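Local coordinates for SusD superfamily protein (Bacteroides thetaiotaomicron VPI-5482, PDB 3HDX) that probably binds polysaccharide at the bacterial outer membrane, consistent with a part in glycan uptake, at residues Ile366-Ala371 / Asn388-Asn393; Phe360-Asp365 / Met425-Arg430; Thr392-Arg397 / Arg421-Gly426; Glu415-Arg420 / Leu434-Lys439. All coordinates share one frame; numbering follows the deposited sequence. Where two conformers were deposited one is given.

Contact 1 (Ile366-Ala371 / Asn388-Asn393). With EDO (1,2-ethanediol), chain G.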
# COMPACT_ATOMS: atom_id res chain seq x y z
N ILE A 366 -5.70 -8.37 -4.29
CA ILE A 366 -6.52 -9.21 -3.42
C ILE A 366 -6.74 -10.62 -4.02
O ILE A 366 -6.74 -11.60 -3.29
CB ILE A 366 -7.86 -8.52 -3.07
CG1 ILE A 366 -7.61 -7.19 -2.31
CG2 ILE A 366 -8.77 -9.44 -2.25
CD1 ILE A 366 -6.83 -7.27 -1.02
N THR A 367 -6.86 -10.69 -5.35
CA THR A 367 -7.02 -11.96 -6.05
C THR A 367 -5.77 -12.80 -5.95
O THR A 367 -5.85 -14.00 -5.64
CB THR A 367 -7.45 -11.71 -7.50
OG1 THR A 367 -8.70 -10.99 -7.46
CG2 THR A 367 -7.58 -13.03 -8.31
N LEU A 368 -4.60 -12.16 -6.09
CA LEU A 368 -3.32 -12.90 -5.95
C LEU A 368 -3.10 -13.27 -4.48
O LEU A 368 -2.57 -14.33 -4.19
CB LEU A 368 -2.12 -12.14 -6.55
CG LEU A 368 -2.16 -11.98 -8.07
CD1 LEU A 368 -1.14 -10.91 -8.57
CD2 LEU A 368 -1.97 -13.36 -8.78
N LEU A 369 -3.55 -12.42 -3.55
CA LEU A 369 -3.44 -12.71 -2.10
C LEU A 369 -4.25 -13.95 -1.79
O LEU A 369 -3.84 -14.80 -0.99
CB LEU A 369 -3.87 -11.48 -1.27
CG LEU A 369 -3.59 -11.65 0.23
CD1 LEU A 369 -2.06 -11.67 0.52
CD2 LEU A 369 -4.33 -10.53 1.02
N ARG A 370 -5.45 -14.01 -2.35
CA ARG A 370 -6.30 -15.18 -2.17
C ARG A 370 -5.59 -16.46 -2.67
O ARG A 370 -5.68 -17.49 -2.01
CB ARG A 370 -7.66 -15.00 -2.85
CG ARG A 370 -8.63 -16.06 -2.44
CD ARG A 370 -9.94 -15.86 -3.10
NE ARG A 370 -10.95 -16.77 -2.61
CZ ARG A 370 -12.21 -16.71 -3.00
NH1 ARG A 370 -12.63 -15.75 -3.85
NH2 ARG A 370 -13.08 -17.57 -2.48
N ALA A 371 -4.96 -16.39 -3.84
CA ALA A 371 -4.17 -17.52 -4.37
C ALA A 371 -3.06 -17.94 -3.39
O ALA A 371 -2.90 -19.12 -3.08
CB ALA A 371 -3.63 -17.21 -5.76
N ASN A 388 -4.94 -17.55 -12.60
CA ASN A 388 -5.33 -17.43 -14.01
C ASN A 388 -6.15 -16.19 -14.34
O ASN A 388 -6.03 -15.68 -15.45
CB ASN A 388 -6.04 -18.70 -14.51
CG ASN A 388 -5.08 -19.84 -14.80
OD1 ASN A 388 -3.90 -19.61 -15.10
ND2 ASN A 388 -5.57 -21.07 -14.73
N MSE A 389 -6.96 -15.71 -13.40
CA MSE A 389 -7.73 -14.49 -13.61
C MSE A 389 -6.84 -13.31 -13.97
O MSE A 389 -7.17 -12.49 -14.86
CB MSE A 389 -8.60 -14.13 -12.41
CG MSE A 389 -9.71 -15.05 -12.17
SE MSE A 389 -10.74 -14.57 -10.61
CE MSE A 389 -11.73 -16.24 -10.52
N ILE A 390 -5.70 -13.22 -13.28
CA ILE A 390 -4.75 -12.15 -13.52
C ILE A 390 -3.98 -12.42 -14.83
O ILE A 390 -3.89 -11.54 -15.70
CB ILE A 390 -3.79 -11.99 -12.34
CG1 ILE A 390 -4.61 -11.83 -10.98
CG2 ILE A 390 -2.76 -10.89 -12.71
CD1 ILE A 390 -5.76 -10.92 -10.95
N ARG A 391 -3.45 -13.66 -14.97
CA ARG A 391 -2.67 -14.01 -16.18
C ARG A 391 -3.41 -13.74 -17.48
O ARG A 391 -2.86 -13.07 -18.38
CB ARG A 391 -2.29 -15.47 -16.13
CG ARG A 391 -1.23 -15.82 -15.09
CD ARG A 391 -0.99 -17.33 -15.09
NE ARG A 391 -0.54 -17.78 -16.40
CZ ARG A 391 0.74 -17.81 -16.81
NH1 ARG A 391 1.76 -17.43 -16.01
NH2 ARG A 391 1.00 -18.22 -18.06
N THR A 392 -4.66 -14.18 -17.53
CA THR A 392 -5.45 -14.07 -18.77
C THR A 392 -5.92 -12.65 -19.09
O THR A 392 -6.47 -12.43 -20.19
CB THR A 392 -6.63 -15.06 -18.80
OG1 THR A 392 -7.54 -14.74 -17.76
CG2 THR A 392 -6.12 -16.51 -18.65
N ASN A 393 -5.79 -11.70 -18.13
CA ASN A 393 -6.04 -10.28 -18.43
C ASN A 393 -4.72 -9.55 -18.76
O ASN A 393 -4.71 -8.31 -18.92
CB ASN A 393 -6.76 -9.57 -17.32
CG ASN A 393 -7.57 -8.36 -17.81
OD1 ASN A 393 -8.16 -8.38 -18.91
ND2 ASN A 393 -7.61 -7.32 -16.99
C1 EDO G . 4.23 -18.83 -19.31
O1 EDO G . 3.65 -17.51 -19.38
C2 EDO G . 4.96 -19.21 -20.59
O2 EDO G . 6.03 -18.29 -20.86
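Ile390 supplies most of its helix's side of this small contact, using two different atoms for two different neighbours, and no hydrogen bond crosses between the helices. The Ile390 and Thr367 side chains run past each other in opposite directions, CD1 of Ile390 lying 3.8 Å from Thr367 CG2. One carbon back, Ile390 CG1 meets the other partner, 3.8 Å from Leu368 CD2, with Leu368 CG just as near. CG1 stands anti to the carbonyl carbon (chi1 -52°), and the further bend at chi2 swings CD1 over to the threonine. Thr367 offers its methyl to the isoleucine because CG2 is anti to the backbone N; its hydroxyl is bonded instead to Leu363 O, one turn back, and to Tyr234. At the margin, the selenium of Met389, a selenomethionine, comes within 4.2 Å of Thr367 CG2.

The two segments belong to helices 363-376 and 380-391, consecutive helices joined by a short turn into a helical hairpin, in a family whose helical part is related to TPR proteins. Tyr386 and Leu387 extend the same interface, and Glu419 of helix 409-423 also touches both Leu368 and Ile390. Further along, Thr392 OG1 turns back to Asn388 O at 2.9 Å, reaching it from the opposite face to Thr392 N. Arg391 NE holds Arg397 O, while its NH2 donates to a 1,2-ethanediol, probably from the crystallisation liquor, which Asn306 also binds.

Contact 2 (Phe360-Asp365 / Met425-Arg430). With EDO (1,2-ethanediol), chain E.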
# COMPACT_ATOMS: atom_id res chain seq x y z
N PHE A 360 -2.85 1.48 -2.59
CA PHE A 360 -2.46 0.45 -1.67
C PHE A 360 -2.90 -0.92 -2.16
O PHE A 360 -2.13 -1.86 -2.09
CB PHE A 360 -2.94 0.74 -0.25
CG PHE A 360 -2.61 -0.35 0.71
CD1 PHE A 360 -1.32 -0.50 1.22
CD2 PHE A 360 -3.56 -1.29 1.07
CE1 PHE A 360 -1.03 -1.58 2.12
CE2 PHE A 360 -3.25 -2.33 1.95
CZ PHE A 360 -2.00 -2.47 2.43
N THR A 361 -4.15 -1.01 -2.61
CA THR A 361 -4.69 -2.25 -3.12
C THR A 361 -5.78 -2.02 -4.15
O THR A 361 -6.38 -0.95 -4.27
CB THR A 361 -5.19 -3.17 -1.98
OG1 THR A 361 -5.46 -4.49 -2.49
CG2 THR A 361 -6.42 -2.61 -1.26
N ARG A 362 -6.00 -3.09 -4.88
CA ARG A 362 -6.92 -3.19 -5.98
C ARG A 362 -7.24 -4.68 -6.17
O ARG A 362 -6.58 -5.55 -5.58
CB ARG A 362 -6.34 -2.57 -7.26
CG ARG A 362 -4.98 -3.11 -7.69
CD ARG A 362 -4.41 -2.18 -8.78
NE ARG A 362 -3.07 -2.57 -9.25
CZ ARG A 362 -2.82 -3.40 -10.27
NH1 ARG A 362 -3.80 -4.05 -10.88
NH2 ARG A 362 -1.58 -3.61 -10.64
N LEU A 363 -8.22 -4.98 -7.02
CA LEU A 363 -8.68 -6.37 -7.15
C LEU A 363 -7.60 -7.38 -7.50
O LEU A 363 -7.61 -8.51 -7.00
CB LEU A 363 -9.89 -6.53 -8.09
CG LEU A 363 -11.24 -6.28 -7.41
CD1 LEU A 363 -12.37 -6.24 -8.44
CD2 LEU A 363 -11.54 -7.28 -6.32
N GLU A 364 -6.64 -6.97 -8.32
CA GLU A 364 -5.59 -7.92 -8.73
C GLU A 364 -4.73 -8.34 -7.53
O GLU A 364 -4.30 -9.50 -7.41
CB GLU A 364 -4.70 -7.35 -9.85
CG GLU A 364 -5.40 -7.16 -11.22
CD GLU A 364 -6.28 -5.94 -11.34
OE1 GLU A 364 -6.41 -5.15 -10.35
OE2 GLU A 364 -6.82 -5.75 -12.45
N ASP A 365 -4.42 -7.38 -6.66
CA ASP A 365 -3.68 -7.65 -5.42
C ASP A 365 -4.43 -8.68 -4.56
O ASP A 365 -3.88 -9.71 -4.17
CB ASP A 365 -3.41 -6.38 -4.63
CG ASP A 365 -2.89 -6.67 -3.22
OD1 ASP A 365 -1.99 -7.53 -3.07
OD2 ASP A 365 -3.42 -6.04 -2.26
N MSE A 425 4.31 -4.18 -9.74
CA MSE A 425 5.59 -3.46 -9.85
C MSE A 425 5.35 -1.94 -9.73
O MSE A 425 4.50 -1.38 -10.42
CB MSE A 425 6.25 -3.83 -11.19
CG MSE A 425 7.67 -3.28 -11.36
SE MSE A 425 8.52 -3.99 -12.94
CE MSE A 425 8.92 -5.79 -12.41
N GLY A 426 6.09 -1.31 -8.83
CA GLY A 426 5.94 0.10 -8.60
C GLY A 426 4.78 0.54 -7.70
O GLY A 426 4.54 1.77 -7.55
N GLU A 427 4.09 -0.43 -7.09
CA GLU A 427 2.95 -0.15 -6.20
C GLU A 427 3.22 -0.40 -4.72
O GLU A 427 2.28 -0.46 -3.91
CB GLU A 427 1.72 -0.88 -6.69
CG GLU A 427 1.29 -0.49 -8.09
CD GLU A 427 0.14 -1.27 -8.62
OE1 GLU A 427 -0.88 -1.51 -7.90
OE2 GLU A 427 0.22 -1.68 -9.81
N GLY A 428 4.49 -0.50 -4.35
CA GLY A 428 4.89 -0.61 -2.94
C GLY A 428 4.72 -1.95 -2.29
O GLY A 428 4.70 -2.04 -1.06
N TRP A 429 4.70 -3.02 -3.10
CA TRP A 429 4.48 -4.40 -2.61
C TRP A 429 5.68 -5.33 -2.56
O TRP A 429 5.72 -6.19 -1.68
CB TRP A 429 3.39 -5.09 -3.45
CG TRP A 429 2.03 -4.64 -3.05
CD1 TRP A 429 1.15 -3.87 -3.74
CD2 TRP A 429 1.41 -4.97 -1.81
NE1 TRP A 429 0.01 -3.65 -2.99
CE2 TRP A 429 0.14 -4.30 -1.79
CE3 TRP A 429 1.83 -5.71 -0.69
CZ2 TRP A 429 -0.70 -4.35 -0.68
CZ3 TRP A 429 0.97 -5.79 0.39
CH2 TRP A 429 -0.27 -5.11 0.39
N ARG A 430 6.63 -5.15 -3.47
CA ARG A 430 7.70 -6.15 -3.66
C ARG A 430 8.43 -6.58 -2.39
O ARG A 430 8.61 -7.75 -2.14
CB ARG A 430 8.67 -5.68 -4.73
CG ARG A 430 9.80 -6.58 -5.05
CD ARG A 430 9.41 -7.99 -5.51
NE ARG A 430 10.61 -8.72 -5.86
CZ ARG A 430 10.73 -10.04 -6.02
NH1 ARG A 430 9.71 -10.87 -5.91
NH2 ARG A 430 11.92 -10.54 -6.34
C1 EDO E . 11.78 -14.25 -5.85
O1 EDO E . 10.94 -13.31 -6.55
C2 EDO E . 13.18 -14.20 -6.39
O2 EDO E . 13.70 -12.89 -6.18
O HOH W 1 0.69 -0.99 -1.59
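A strand-to-helix junction, where strand 358-361 passes into helix 363-376, meets the loop between helices 409-423 and 430-441 through a side-on salt bridge and an oblique aromatic pair. Arg362, at the N-cap position, grips Glu427 with two nitrogens. Arg362 NE reaches Glu427 OE1 at 2.8 Å, almost perfectly straight at 178°, and Arg362 NH2 reaches Glu427 OE2 at 2.8 Å; both oxygens use their syn lone pairs. Arg362 CG sits between backbone N and carbonyl carbon (chi1 55°), and the chain then runs extended to the glutamate. NH1 serves Glu364 weakly and Glu423, while Lys337 takes Glu427 OE2 from elsewhere.

Trp429 crosses Phe360 and Asp365 at about a right angle. Trp429 NE1 makes a weak bond to Phe360 O at 2.9 Å, and a water bridges that oxygen to Glu427 O. The Phe360 ring takes Trp429 CZ2 over one face, the planes at 49°. Asp365 OD1 lies over one face of the indole, toward its rim, while Asp365 OD2 comes closest, 3.6 Å from Trp429 CZ2; Thr361, His205 and Arg420 bond the two carboxylate oxygens. With every touching residue buried, the charges are met largely by one another, which probably favours the ionised form of these acids.

Contact 3 (Thr392-Arg397 / Arg421-Gly426)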
# COMPACT_ATOMS: atom_id res chain seq x y z
N THR A 392 -4.66 -14.18 -17.53
CA THR A 392 -5.45 -14.07 -18.77
C THR A 392 -5.92 -12.65 -19.09
O THR A 392 -6.47 -12.43 -20.19
CB THR A 392 -6.63 -15.06 -18.80
OG1 THR A 392 -7.54 -14.74 -17.76
CG2 THR A 392 -6.12 -16.51 -18.65
N ASN A 393 -5.79 -11.70 -18.13
CA ASN A 393 -6.04 -10.28 -18.43
C ASN A 393 -4.72 -9.55 -18.76
O ASN A 393 -4.71 -8.31 -18.92
CB ASN A 393 -6.76 -9.57 -17.32
CG ASN A 393 -7.57 -8.36 -17.81
OD1 ASN A 393 -8.16 -8.38 -18.91
ND2 ASN A 393 -7.61 -7.32 -16.99
N ARG A 394 -3.62 -10.30 -18.87
CA ARG A 394 -2.30 -9.76 -19.16
C ARG A 394 -1.60 -10.51 -20.30
O ARG A 394 -0.35 -10.52 -20.39
CB ARG A 394 -1.44 -9.79 -17.89
CG ARG A 394 -1.99 -8.94 -16.74
CD ARG A 394 -1.90 -7.48 -17.06
NE ARG A 394 -2.44 -6.68 -15.97
CZ ARG A 394 -3.60 -6.02 -15.96
NH1 ARG A 394 -4.45 -6.05 -16.98
NH2 ARG A 394 -3.93 -5.29 -14.89
N GLY A 395 -2.41 -11.11 -21.15
CA GLY A 395 -1.92 -11.80 -22.35
C GLY A 395 -1.29 -13.16 -22.17
O GLY A 395 -0.79 -13.73 -23.14
N LEU A 396 -1.34 -13.70 -20.95
CA LEU A 396 -0.71 -14.96 -20.64
C LEU A 396 -1.74 -16.09 -20.67
O LEU A 396 -2.90 -15.92 -20.28
CB LEU A 396 -0.03 -14.90 -19.26
CG LEU A 396 1.03 -13.81 -19.08
CD1 LEU A 396 1.61 -13.84 -17.67
CD2 LEU A 396 2.15 -13.92 -20.12
N ARG A 397 -1.29 -17.26 -21.10
CA ARG A 397 -2.16 -18.44 -21.14
C ARG A 397 -2.52 -18.90 -19.74
O ARG A 397 -1.81 -18.65 -18.75
CB ARG A 397 -1.45 -19.63 -21.82
CG ARG A 397 -0.20 -20.15 -21.08
CD ARG A 397 0.33 -21.39 -21.75
NE ARG A 397 1.48 -21.97 -21.06
CZ ARG A 397 1.43 -22.83 -20.04
NH1 ARG A 397 0.26 -23.15 -19.47
NH2 ARG A 397 2.56 -23.32 -19.55
N ARG A 421 5.01 -9.82 -8.58
CA ARG A 421 6.21 -9.06 -8.93
C ARG A 421 5.95 -8.28 -10.22
O ARG A 421 6.31 -7.12 -10.30
CB ARG A 421 7.38 -10.00 -9.11
CG ARG A 421 8.75 -9.38 -9.34
CD ARG A 421 9.74 -10.50 -9.52
NE ARG A 421 11.15 -10.06 -9.48
CZ ARG A 421 12.18 -10.87 -9.64
NH1 ARG A 421 12.01 -12.17 -9.86
NH2 ARG A 421 13.42 -10.39 -9.53
N ARG A 422 5.35 -8.95 -11.20
CA ARG A 422 4.98 -8.31 -12.44
C ARG A 422 3.81 -7.32 -12.32
O ARG A 422 3.89 -6.18 -12.76
CB ARG A 422 4.68 -9.38 -13.51
CG ARG A 422 5.89 -10.16 -13.93
CD ARG A 422 5.60 -11.09 -15.06
NE ARG A 422 4.85 -12.25 -14.62
CZ ARG A 422 5.35 -13.44 -14.27
NH1 ARG A 422 6.65 -13.68 -14.30
NH2 ARG A 422 4.52 -14.40 -13.91
N GLU A 423 2.72 -7.79 -11.74
CA GLU A 423 1.50 -7.01 -11.70
C GLU A 423 1.55 -5.78 -10.85
O GLU A 423 1.07 -4.74 -11.27
CB GLU A 423 0.33 -7.91 -11.25
CG GLU A 423 -1.02 -7.25 -11.26
CD GLU A 423 -1.46 -6.72 -12.64
OE1 GLU A 423 -1.00 -7.29 -13.65
OE2 GLU A 423 -2.32 -5.79 -12.67
N LEU A 424 2.19 -5.90 -9.69
CA LEU A 424 2.20 -4.83 -8.71
C LEU A 424 3.50 -4.03 -8.71
O LEU A 424 3.75 -3.22 -7.78
CB LEU A 424 1.89 -5.41 -7.31
CG LEU A 424 0.60 -6.26 -7.20
CD1 LEU A 424 0.50 -6.99 -5.85
CD2 LEU A 424 -0.63 -5.37 -7.42
N MSE A 425 4.31 -4.18 -9.74
CA MSE A 425 5.59 -3.46 -9.85
C MSE A 425 5.35 -1.94 -9.73
O MSE A 425 4.50 -1.38 -10.42
CB MSE A 425 6.25 -3.83 -11.19
CG MSE A 425 7.67 -3.28 -11.36
SE MSE A 425 8.52 -3.99 -12.94
CE MSE A 425 8.92 -5.79 -12.41
N GLY A 426 6.09 -1.31 -8.83
CA GLY A 426 5.94 0.10 -8.60
C GLY A 426 4.78 0.54 -7.70
O GLY A 426 4.54 1.77 -7.55
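This is a buried two-residue salt bridge tying the loop after helix 380-391 to the last turn of helix 409-423. Arg394 presents the NE side of its guanidinium to the carboxylate of Glu423, one nitrogen to each oxygen: Arg394 NE is 2.8 Å from Glu423 OE1, and Arg394 NH2 is 2.8 Å from Glu423 OE2. The N-H...O angles are 155° and 160°. OE1 is met on its syn lone pair, whereas OE2 is approached on the syn side but a little out of the carboxylate plane, the two flat groups being nearly coplanar.

Both chains bend at chi2 to meet, crossing at about a right angle; Glu423 CG stands anti to the backbone N (chi1 -176°), and the bend then brings its carboxylate round to the loop. Because Glu423 is the final helical residue before Leu424, the bridge joins a helix C-terminus to a neighbouring interhelical loop of this largely helical SusD-type fold. Arg394 NH1 also folds back on its own loop, 3.0 Å from Asn393 O and above that carbonyl's plane, which helps set the rotation of the guanidinium. Arg311 also pairs with Glu423 OE1, and Arg362 with OE2.

Contact 4 (Glu415-Arg420 / Leu434-Lys439). With EDO (1,2-ethanediol), chain D; EDO (1,2-ethanediol), chain E.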
# COMPACT_ATOMS: atom_id res chain seq x y z
N GLU A 415 5.43 -19.03 -8.21
CA GLU A 415 4.85 -18.40 -9.40
C GLU A 415 3.82 -17.29 -9.08
O GLU A 415 3.80 -16.26 -9.74
CB GLU A 415 4.29 -19.42 -10.40
CG GLU A 415 3.76 -18.81 -11.69
CD GLU A 415 4.78 -18.01 -12.47
OE1 GLU A 415 6.02 -18.21 -12.31
OE2 GLU A 415 4.32 -17.16 -13.25
N ILE A 416 3.01 -17.51 -8.05
CA ILE A 416 2.08 -16.48 -7.57
C ILE A 416 2.88 -15.22 -7.19
O ILE A 416 2.48 -14.10 -7.56
CB ILE A 416 1.24 -16.95 -6.39
CG1 ILE A 416 0.26 -18.06 -6.83
CG2 ILE A 416 0.43 -15.79 -5.77
CD1 ILE A 416 -0.36 -18.88 -5.75
N PHE A 417 4.00 -15.41 -6.47
CA PHE A 417 4.86 -14.25 -6.15
C PHE A 417 5.52 -13.60 -7.39
O PHE A 417 5.67 -12.39 -7.41
CB PHE A 417 5.84 -14.56 -5.04
CG PHE A 417 5.18 -14.53 -3.71
CD1 PHE A 417 4.89 -13.31 -3.11
CD2 PHE A 417 4.79 -15.70 -3.06
CE1 PHE A 417 4.26 -13.26 -1.86
CE2 PHE A 417 4.17 -15.64 -1.85
CZ PHE A 417 3.88 -14.43 -1.25
N GLU A 418 5.84 -14.38 -8.43
CA GLU A 418 6.35 -13.77 -9.66
C GLU A 418 5.25 -12.98 -10.36
O GLU A 418 5.52 -11.97 -10.97
CB GLU A 418 6.92 -14.82 -10.62
CG GLU A 418 8.15 -15.50 -10.08
CD GLU A 418 9.28 -14.55 -9.66
OE1 GLU A 418 9.58 -13.63 -10.42
OE2 GLU A 418 9.86 -14.75 -8.56
N GLU A 419 4.01 -13.48 -10.30
CA GLU A 419 2.88 -12.73 -10.88
C GLU A 419 2.67 -11.41 -10.12
O GLU A 419 2.40 -10.35 -10.73
CB GLU A 419 1.61 -13.57 -10.98
CG GLU A 419 0.55 -12.92 -11.92
CD GLU A 419 0.97 -12.81 -13.37
OE1 GLU A 419 1.83 -13.60 -13.85
OE2 GLU A 419 0.39 -11.96 -14.07
N ARG A 420 2.73 -11.45 -8.79
CA ARG A 420 2.67 -10.21 -8.02
C ARG A 420 3.82 -9.25 -8.40
O ARG A 420 3.65 -8.03 -8.46
CB ARG A 420 2.73 -10.52 -6.52
CG ARG A 420 1.52 -11.23 -5.99
CD ARG A 420 1.54 -11.46 -4.47
NE ARG A 420 1.52 -10.19 -3.70
CZ ARG A 420 0.44 -9.50 -3.39
NH1 ARG A 420 -0.80 -9.96 -3.62
NH2 ARG A 420 0.58 -8.35 -2.75
N LEU A 434 8.30 -10.14 -0.68
CA LEU A 434 9.50 -11.01 -0.55
C LEU A 434 9.54 -11.67 0.82
O LEU A 434 9.91 -12.85 0.92
CB LEU A 434 10.78 -10.20 -0.79
CG LEU A 434 11.18 -10.04 -2.25
CD1 LEU A 434 12.28 -8.99 -2.36
CD2 LEU A 434 11.67 -11.38 -2.82
N VAL A 435 9.16 -10.90 1.85
CA VAL A 435 9.13 -11.42 3.23
C VAL A 435 8.03 -12.51 3.36
O VAL A 435 8.29 -13.60 3.85
CB VAL A 435 8.97 -10.29 4.27
CG1 VAL A 435 8.77 -10.86 5.69
CG2 VAL A 435 10.17 -9.28 4.23
N ARG A 436 6.80 -12.22 2.91
CA ARG A 436 5.73 -13.25 3.02
C ARG A 436 6.12 -14.50 2.21
O ARG A 436 5.91 -15.62 2.65
CB ARG A 436 4.38 -12.73 2.54
CG ARG A 436 3.84 -11.57 3.36
CD ARG A 436 2.33 -11.42 3.24
NE ARG A 436 1.90 -11.55 1.86
CZ ARG A 436 2.12 -10.63 0.92
NH1 ARG A 436 2.65 -9.42 1.21
NH2 ARG A 436 1.80 -10.92 -0.34
N ARG A 437 6.66 -14.28 1.01
CA ARG A 437 7.15 -15.39 0.19
C ARG A 437 8.20 -16.22 0.92
O ARG A 437 8.10 -17.45 0.92
CB ARG A 437 7.76 -14.86 -1.11
CG ARG A 437 8.30 -15.93 -2.07
CD ARG A 437 9.27 -15.39 -3.08
NE ARG A 437 9.85 -16.49 -3.85
CZ ARG A 437 10.77 -17.33 -3.39
NH1 ARG A 437 11.28 -17.19 -2.17
NH2 ARG A 437 11.21 -18.31 -4.17
N GLN A 438 9.15 -15.55 1.57
CA GLN A 438 10.19 -16.30 2.24
C GLN A 438 9.65 -17.17 3.38
O GLN A 438 10.09 -18.30 3.59
CB GLN A 438 11.29 -15.37 2.75
CG GLN A 438 12.49 -16.16 3.32
CD GLN A 438 13.09 -17.20 2.35
OE1 GLN A 438 13.46 -18.30 2.79
NE2 GLN A 438 13.23 -16.84 1.05
N LYS A 439 8.69 -16.63 4.10
CA LYS A 439 8.07 -17.37 5.20
C LYS A 439 7.39 -18.65 4.76
O LYS A 439 7.37 -19.63 5.50
CB LYS A 439 7.14 -16.46 6.00
CG LYS A 439 7.91 -15.32 6.77
CD LYS A 439 6.99 -14.20 7.28
CE LYS A 439 6.03 -14.68 8.36
NZ LYS A 439 5.05 -13.59 8.71
C1 EDO D . 6.85 -10.32 9.48
O1 EDO D . 6.12 -11.00 8.45
C2 EDO D . 7.92 -11.27 9.99
O2 EDO D . 7.29 -12.48 10.47
C1 EDO E . 11.78 -14.25 -5.85
O1 EDO E . 10.94 -13.31 -6.55
C2 EDO E . 13.18 -14.20 -6.39
O2 EDO E . 13.70 -12.89 -6.18
O HOH W 2 8.84 -16.29 -6.49
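Segments 415-420 and 434-439, of helices 409-423 and 430-441, run antiparallel, their axes 176° apart in direction and 10.7 Å at closest approach, with Phe417 and Arg437 nearest in backbone register. Phe417 reaches across between them. Its ring lies against the root of Arg437, whose CB sits 3.5 Å from the Phe417 ring centroid, only 7° off the normal, a CH-pi contact over the face. Arg437 CG continues across the ring, 3.7 Å from Phe417 CD2. With CG anti to the backbone N, the chain runs extended to NE and carries the guanidinium past the phenyl to Asp443. A water joins the two helices beyond it, accepting from Arg437 NE at 2.8 Å and donating to Glu418 OE2, which also takes a bond from a 1,2-ethanediol.

On another flank two arginines meet. Arg436 NH2 stands over one face of the Arg420 guanidinium, 3.4 Å from Arg420 NE, with the two planes nearly perpendicular at 88°. Both are donors, so no bond links them; Asp433 pairs with both, OD2 with Arg420 NE and OD1 with Arg436 NH1, while Asp365 takes Arg420 NH2 and Glu372 takes Arg436 NE. The acids probably offset the like charges. Consecutive helices 409-423 and 430-441 thus form an antiparallel helical hairpin, consistent with the TPR-related helical fold of the SusD family.

All four contacts belong to the SusD-family part of the chain, their centres 9 to 14 Å apart. Contact 1 pairs helix 363-376, which contact 2 also uses, with helix 380-391; contact 3 follows directly along the chain, sharing Thr392 and Asn393. Contacts 3 and 4 both use helix 409-423. Contact 2 is nearest the chain's centre, about 6 Å from it at its own centre, and contact 1 is nested within the loop it closes; along the chain the segments of contact 4 alternate with those of contacts 2 and 3. Arg362 to Glu423 joins 2 with 3, Asp365 to Arg420 joins 2 with 4. Packing and salt bridges thus join successive helices of this region.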